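Local atomic coordinates of zinc-finger (Saccharomonospora viridis, PDB entry 3RMQ), a protein that is of unknown function but binds one zinc ion through three cysteines and one histidine in a site of the zinc-finger type. Residues Trp9-Asp13 with Pro42-Asp48; Glu58-Ile64 with Leu80-Trp86. The protein carries 1 engineered substitution. All coordinates share one frame; numbering follows the deposited sequence.

Contact 1: residues Trp9-Asp13 with Pro42-Asp48; sequences WQQAD and PQTERGD
Polar side chains of a strand end, Gln10 and Gln11, hold the loop residue Asp48 in a largely buried contact between strand 7-12 and the loop that follows strand 39-40. The two glutamine amides divide the work. Gln11 reaches across with an extended chain, and its NE2 meets OD1 of Asp48 at 2.9 Å, nearly head-on to the C-O bond and in a fairly straight line (164°). The amide and carboxylate planes stand 85° apart, so the two flat groups cross rather than stack. In Gln10 the bend at chi2 (62°) lays the amide alongside its own strand, in the direction of Gln11: NE2 gives one hydrogen to Gln11 O (2.8 Å) and the other to Asp48 O (2.9 Å), both acceptors lying in the amide plane. Asp48 OD2 accepts from Gln43 N at 2.8 Å and from a water that in turn accepts from Asp13 N and Arg46 NH1. Beside this bridge, Asp13 OD1 and Arg46 NH1 form a salt bridge of charge alone (3.6 Å): OD1 sits to one side of the guanidinium plane, and no N-H is aimed at it. Trp54 donates a further bond to Asp48 O. The buried Asp48 carboxylate thus joins the loop, with its 3-10 segment 44-46, to the first strand of the antiparallel hairpin 7-12/15-20 of the zinc-finger domain, whose other strand carries the zinc ligand His17.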
# COMPACT_ATOMS: atom_id res chain seq x y z
N TRP A 9 0.04 6.89 -6.84
CA TRP A 9 0.89 5.72 -6.77
C TRP A 9 2.33 6.09 -7.07
O TRP A 9 2.58 7.01 -7.88
CB TRP A 9 0.39 4.64 -7.80
CG TRP A 9 -0.96 4.12 -7.43
CD1 TRP A 9 -2.20 4.67 -7.74
CD2 TRP A 9 -1.24 2.94 -6.64
NE1 TRP A 9 -3.21 3.88 -7.18
CE2 TRP A 9 -2.64 2.81 -6.54
CE3 TRP A 9 -0.41 1.96 -6.04
CZ2 TRP A 9 -3.27 1.75 -5.81
CZ3 TRP A 9 -1.05 0.87 -5.32
CH2 TRP A 9 -2.45 0.80 -5.23
N GLN A 10 3.27 5.36 -6.46
CA GLN A 10 4.69 5.50 -6.80
C GLN A 10 5.43 4.21 -6.50
O GLN A 10 5.34 3.69 -5.38
CB GLN A 10 5.31 6.66 -5.99
CG GLN A 10 6.85 6.77 -6.12
CD GLN A 10 7.28 7.05 -7.56
OE1 GLN A 10 6.79 8.00 -8.17
NE2 GLN A 10 8.18 6.21 -8.11
N GLN A 11 6.14 3.68 -7.50
CA GLN A 11 6.90 2.43 -7.29
C GLN A 11 8.17 2.77 -6.51
O GLN A 11 8.87 3.77 -6.82
CB GLN A 11 7.29 1.79 -8.61
CG GLN A 11 8.06 0.44 -8.41
CD GLN A 11 8.29 -0.26 -9.71
OE1 GLN A 11 7.37 -0.92 -10.24
NE2 GLN A 11 9.49 -0.10 -10.27
N ALA A 12 8.49 1.96 -5.50
CA ALA A 12 9.74 2.14 -4.77
C ALA A 12 9.98 0.94 -3.88
O ALA A 12 9.04 0.35 -3.35
CB ALA A 12 9.67 3.43 -3.89
N ASP A 13 11.24 0.55 -3.80
CA ASP A 13 11.64 -0.55 -2.94
C ASP A 13 10.85 -1.80 -3.21
O ASP A 13 10.47 -2.53 -2.27
CB ASP A 13 11.49 -0.18 -1.47
CG ASP A 13 12.36 -1.09 -0.58
OD1 ASP A 13 13.33 -1.71 -1.10
OD2 ASP A 13 12.07 -1.20 0.63
N PRO A 42 12.60 6.25 -4.37
CA PRO A 42 12.57 5.83 -5.77
C PRO A 42 13.97 5.84 -6.37
O PRO A 42 14.75 6.79 -6.08
CB PRO A 42 11.69 6.89 -6.45
CG PRO A 42 10.94 7.54 -5.37
CD PRO A 42 11.80 7.47 -4.13
N GLN A 43 14.30 4.80 -7.14
CA GLN A 43 15.63 4.65 -7.76
C GLN A 43 15.50 4.38 -9.25
O GLN A 43 14.70 3.53 -9.66
CB GLN A 43 16.42 3.49 -7.15
CG GLN A 43 16.99 3.71 -5.76
CD GLN A 43 17.84 2.54 -5.31
OE1 GLN A 43 18.22 1.68 -6.11
NE2 GLN A 43 18.14 2.50 -4.03
N THR A 44 16.31 5.04 -10.06
CA THR A 44 16.20 4.85 -11.49
C THR A 44 16.55 3.43 -11.90
O THR A 44 15.94 2.89 -12.81
CB THR A 44 17.09 5.85 -12.22
OG1 THR A 44 16.67 7.16 -11.85
CG2 THR A 44 16.95 5.67 -13.72
N GLU A 45 17.52 2.81 -11.22
CA GLU A 45 17.94 1.44 -11.56
C GLU A 45 16.82 0.43 -11.38
O GLU A 45 16.85 -0.63 -11.97
CB GLU A 45 19.12 1.01 -10.66
CG GLU A 45 20.38 1.84 -10.90
CD GLU A 45 20.51 3.11 -9.99
OE1 GLU A 45 19.48 3.65 -9.46
OE2 GLU A 45 21.67 3.60 -9.85
N ARG A 46 15.84 0.74 -10.54
CA ARG A 46 14.72 -0.18 -10.30
C ARG A 46 13.50 0.13 -11.18
O ARG A 46 12.39 -0.45 -11.03
CB ARG A 46 14.27 -0.04 -8.84
CG ARG A 46 15.37 -0.61 -7.89
CD ARG A 46 15.11 -0.29 -6.43
NE ARG A 46 15.96 -1.08 -5.52
CZ ARG A 46 15.97 -0.89 -4.19
NH1 ARG A 46 15.18 0.03 -3.65
NH2 ARG A 46 16.75 -1.63 -3.41
N GLY A 47 13.71 1.07 -12.09
CA GLY A 47 12.63 1.51 -13.00
C GLY A 47 11.60 2.41 -12.32
O GLY A 47 10.52 2.72 -12.89
N ASP A 48 11.93 2.92 -11.13
CA ASP A 48 10.93 3.64 -10.33
C ASP A 48 10.56 5.01 -10.90
O ASP A 48 9.48 5.54 -10.56
CB ASP A 48 11.37 3.87 -8.88
CG ASP A 48 11.71 2.58 -8.13
OD1 ASP A 48 11.22 1.49 -8.50
OD2 ASP A 48 12.48 2.71 -7.13
O HOH W 1 13.39 2.03 -4.82

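Contact 2: residues Glu58-Ile64 with Leu80-Trp86; sequences ECPVCTI and LAHRFDW. With ZN (zinc ion), chain B.
The first turn of helix 60-69 lies against the end of helix 74-81 and the chain leaving it, with Pro60 CA 6.1 Å from Phe84 CA and Ile64 CA 6.6 Å from Ala81 CA. A type I turn from Ala81 to Phe84 redirects the second segment, so that two aromatic side chains come up to the helix. No hydrogen bond crosses between the segments; the contact is mainly apolar, and Pro60 is wedged between the rings. Its CA sits over the centre of the Phe84 ring, 3.9 Å from the centroid and 8° off the normal, while its CB lies over the six-membered ring of Trp86, 3.8 Å from that centroid. Both are CH-pi contacts. On the opposite face of the Phe84 ring lies CG of Arg83. Ile64 touches the Trp86 rim with CG1, and its CD1 packs on Ala81 CB (3.6 Å). Trp86 is fixed in rotation by a straight bond, NE1 to Ala81 O at 3.0 Å, with the oxygen in the plane of the indole. Thr63 turns its hydroxyl back to Cys59 O, chi1 -59°, and thereby offers CG2 to Leu80. The N-terminal end of helix 60-69 also carries metal ligands: Cys59, at the N-cap, takes a capping bond from Cys62 N on its SG, and both sulfurs bind the zinc ion, whose coordination is completed by His17 and Cys36. Helix 88-97 adds Leu90 against Val61 and Leu94 against Ile64 and Trp86, helix 102-109 meets Ala81 and Trp86, and strand 7-12 lies against Glu58 and Thr63.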
# COMPACT_ATOMS: atom_id res chain seq x y z
N GLU A 58 1.65 -4.30 -6.76
CA GLU A 58 1.14 -3.30 -5.81
C GLU A 58 1.41 -3.69 -4.35
O GLU A 58 1.35 -4.86 -3.97
CB GLU A 58 -0.36 -3.08 -6.01
CG GLU A 58 -0.67 -2.29 -7.24
CD GLU A 58 -0.62 -3.11 -8.54
OE1 GLU A 58 -0.95 -4.32 -8.49
OE2 GLU A 58 -0.22 -2.53 -9.59
N CYS A 59 1.67 -2.69 -3.51
CA CYS A 59 1.83 -2.88 -2.07
C CYS A 59 0.45 -3.23 -1.50
O CYS A 59 -0.49 -2.45 -1.61
CB CYS A 59 2.33 -1.56 -1.41
SG CYS A 59 2.35 -1.69 0.43
N PRO A 60 0.29 -4.45 -0.94
CA PRO A 60 -1.06 -4.80 -0.45
C PRO A 60 -1.54 -3.85 0.64
O PRO A 60 -2.73 -3.52 0.71
CB PRO A 60 -0.87 -6.21 0.15
CG PRO A 60 0.30 -6.78 -0.64
CD PRO A 60 1.23 -5.57 -0.82
N VAL A 61 -0.63 -3.40 1.51
CA VAL A 61 -1.05 -2.56 2.63
C VAL A 61 -1.53 -1.18 2.15
O VAL A 61 -2.60 -0.69 2.54
CB VAL A 61 0.11 -2.41 3.63
CG1 VAL A 61 -0.28 -1.45 4.72
CG2 VAL A 61 0.45 -3.82 4.21
N CYS A 62 -0.73 -0.57 1.29
CA CYS A 62 -1.12 0.72 0.70
C CYS A 62 -2.46 0.62 -0.07
O CYS A 62 -3.26 1.56 -0.03
CB CYS A 62 -0.04 1.21 -0.30
SG CYS A 62 1.34 2.02 0.47
N THR A 63 -2.67 -0.47 -0.79
CA THR A 63 -3.89 -0.61 -1.61
C THR A 63 -5.14 -0.63 -0.70
O THR A 63 -6.12 0.05 -0.97
CB THR A 63 -3.86 -1.93 -2.47
OG1 THR A 63 -2.71 -1.94 -3.35
CG2 THR A 63 -5.17 -2.07 -3.35
N ILE A 64 -5.08 -1.42 0.38
CA ILE A 64 -6.18 -1.52 1.33
C ILE A 64 -6.30 -0.19 2.11
O ILE A 64 -7.41 0.29 2.33
CB ILE A 64 -5.95 -2.68 2.34
CG1 ILE A 64 -5.97 -4.04 1.62
CG2 ILE A 64 -6.98 -2.64 3.50
CD1 ILE A 64 -7.08 -4.21 0.68
N LEU A 80 -11.25 -6.80 -2.26
CA LEU A 80 -10.02 -6.26 -2.81
C LEU A 80 -8.79 -7.03 -2.27
O LEU A 80 -7.88 -7.41 -3.01
CB LEU A 80 -9.95 -4.79 -2.37
CG LEU A 80 -8.79 -3.93 -2.81
CD1 LEU A 80 -8.75 -3.92 -4.35
CD2 LEU A 80 -8.93 -2.49 -2.24
N ALA A 81 -8.77 -7.24 -0.96
CA ALA A 81 -7.58 -7.77 -0.28
C ALA A 81 -7.33 -9.20 -0.72
O ALA A 81 -6.21 -9.71 -0.68
CB ALA A 81 -7.78 -7.73 1.22
N HIS A 82 -8.40 -9.85 -1.16
CA HIS A 82 -8.32 -11.25 -1.45
C HIS A 82 -7.36 -11.52 -2.58
O HIS A 82 -6.86 -12.62 -2.69
CB HIS A 82 -9.70 -11.86 -1.70
CG HIS A 82 -10.40 -12.28 -0.44
ND1 HIS A 82 -10.45 -11.49 0.68
CD2 HIS A 82 -11.03 -13.43 -0.12
CE1 HIS A 82 -11.11 -12.12 1.64
NE2 HIS A 82 -11.47 -13.30 1.18
N ARG A 83 -7.01 -10.51 -3.38
CA ARG A 83 -6.10 -10.81 -4.48
C ARG A 83 -4.60 -10.66 -4.20
O ARG A 83 -3.78 -10.84 -5.10
CB ARG A 83 -6.48 -9.97 -5.70
CG ARG A 83 -6.00 -8.57 -5.62
CD ARG A 83 -6.93 -7.70 -6.42
NE ARG A 83 -6.31 -6.43 -6.70
CZ ARG A 83 -6.90 -5.43 -7.34
NH1 ARG A 83 -6.25 -4.30 -7.54
NH2 ARG A 83 -8.15 -5.58 -7.76
N PHE A 84 -4.22 -10.35 -2.95
CA PHE A 84 -2.80 -10.29 -2.58
C PHE A 84 -2.37 -11.48 -1.73
O PHE A 84 -3.22 -12.15 -1.12
CB PHE A 84 -2.53 -8.99 -1.80
CG PHE A 84 -2.83 -7.76 -2.58
CD1 PHE A 84 -2.02 -7.41 -3.63
CD2 PHE A 84 -3.90 -6.94 -2.25
CE1 PHE A 84 -2.27 -6.26 -4.36
CE2 PHE A 84 -4.18 -5.81 -2.97
CZ PHE A 84 -3.35 -5.46 -4.04
N ASP A 85 -1.07 -11.73 -1.66
CA ASP A 85 -0.47 -12.65 -0.70
C ASP A 85 -0.06 -11.87 0.56
O ASP A 85 0.55 -10.83 0.46
CB ASP A 85 0.75 -13.34 -1.32
CG ASP A 85 0.41 -14.13 -2.59
OD1 ASP A 85 -0.77 -14.54 -2.74
OD2 ASP A 85 1.30 -14.31 -3.45
N TRP A 86 -0.42 -12.38 1.72
CA TRP A 86 -0.29 -11.64 2.96
C TRP A 86 0.64 -12.34 3.96
O TRP A 86 0.27 -13.32 4.62
CB TRP A 86 -1.65 -11.49 3.60
CG TRP A 86 -2.57 -10.58 2.86
CD1 TRP A 86 -3.53 -10.91 1.93
CD2 TRP A 86 -2.61 -9.19 3.01
NE1 TRP A 86 -4.18 -9.77 1.51
CE2 TRP A 86 -3.64 -8.70 2.16
CE3 TRP A 86 -1.90 -8.29 3.79
CZ2 TRP A 86 -3.93 -7.34 2.05
CZ3 TRP A 86 -2.20 -6.95 3.70
CH2 TRP A 86 -3.20 -6.48 2.83
ZN ZN B . 3.02 0.53 0.82

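How the contacts relate
Strand 7-12 ties the two contacts together: its end, with Asp13 just beyond it, builds contact 1, whereas Trp9 turns its ring to contact 2, with CH2 3.3 Å from Thr63 OG1. Their centres are about 19 Å apart, and the two follow one another along the chain without interleaving. Both are mostly buried, yet contact 2 lies nearer the middle of the molecule and contact 1 toward its periphery. Chemistry follows place: the loop is held by directed hydrogen bonds, a water and a loose charge pair, the helical side by ring faces and aliphatic branches. Contact 2 holds two zinc ligands; contact 1 holds none, although Ala12 lies near His17.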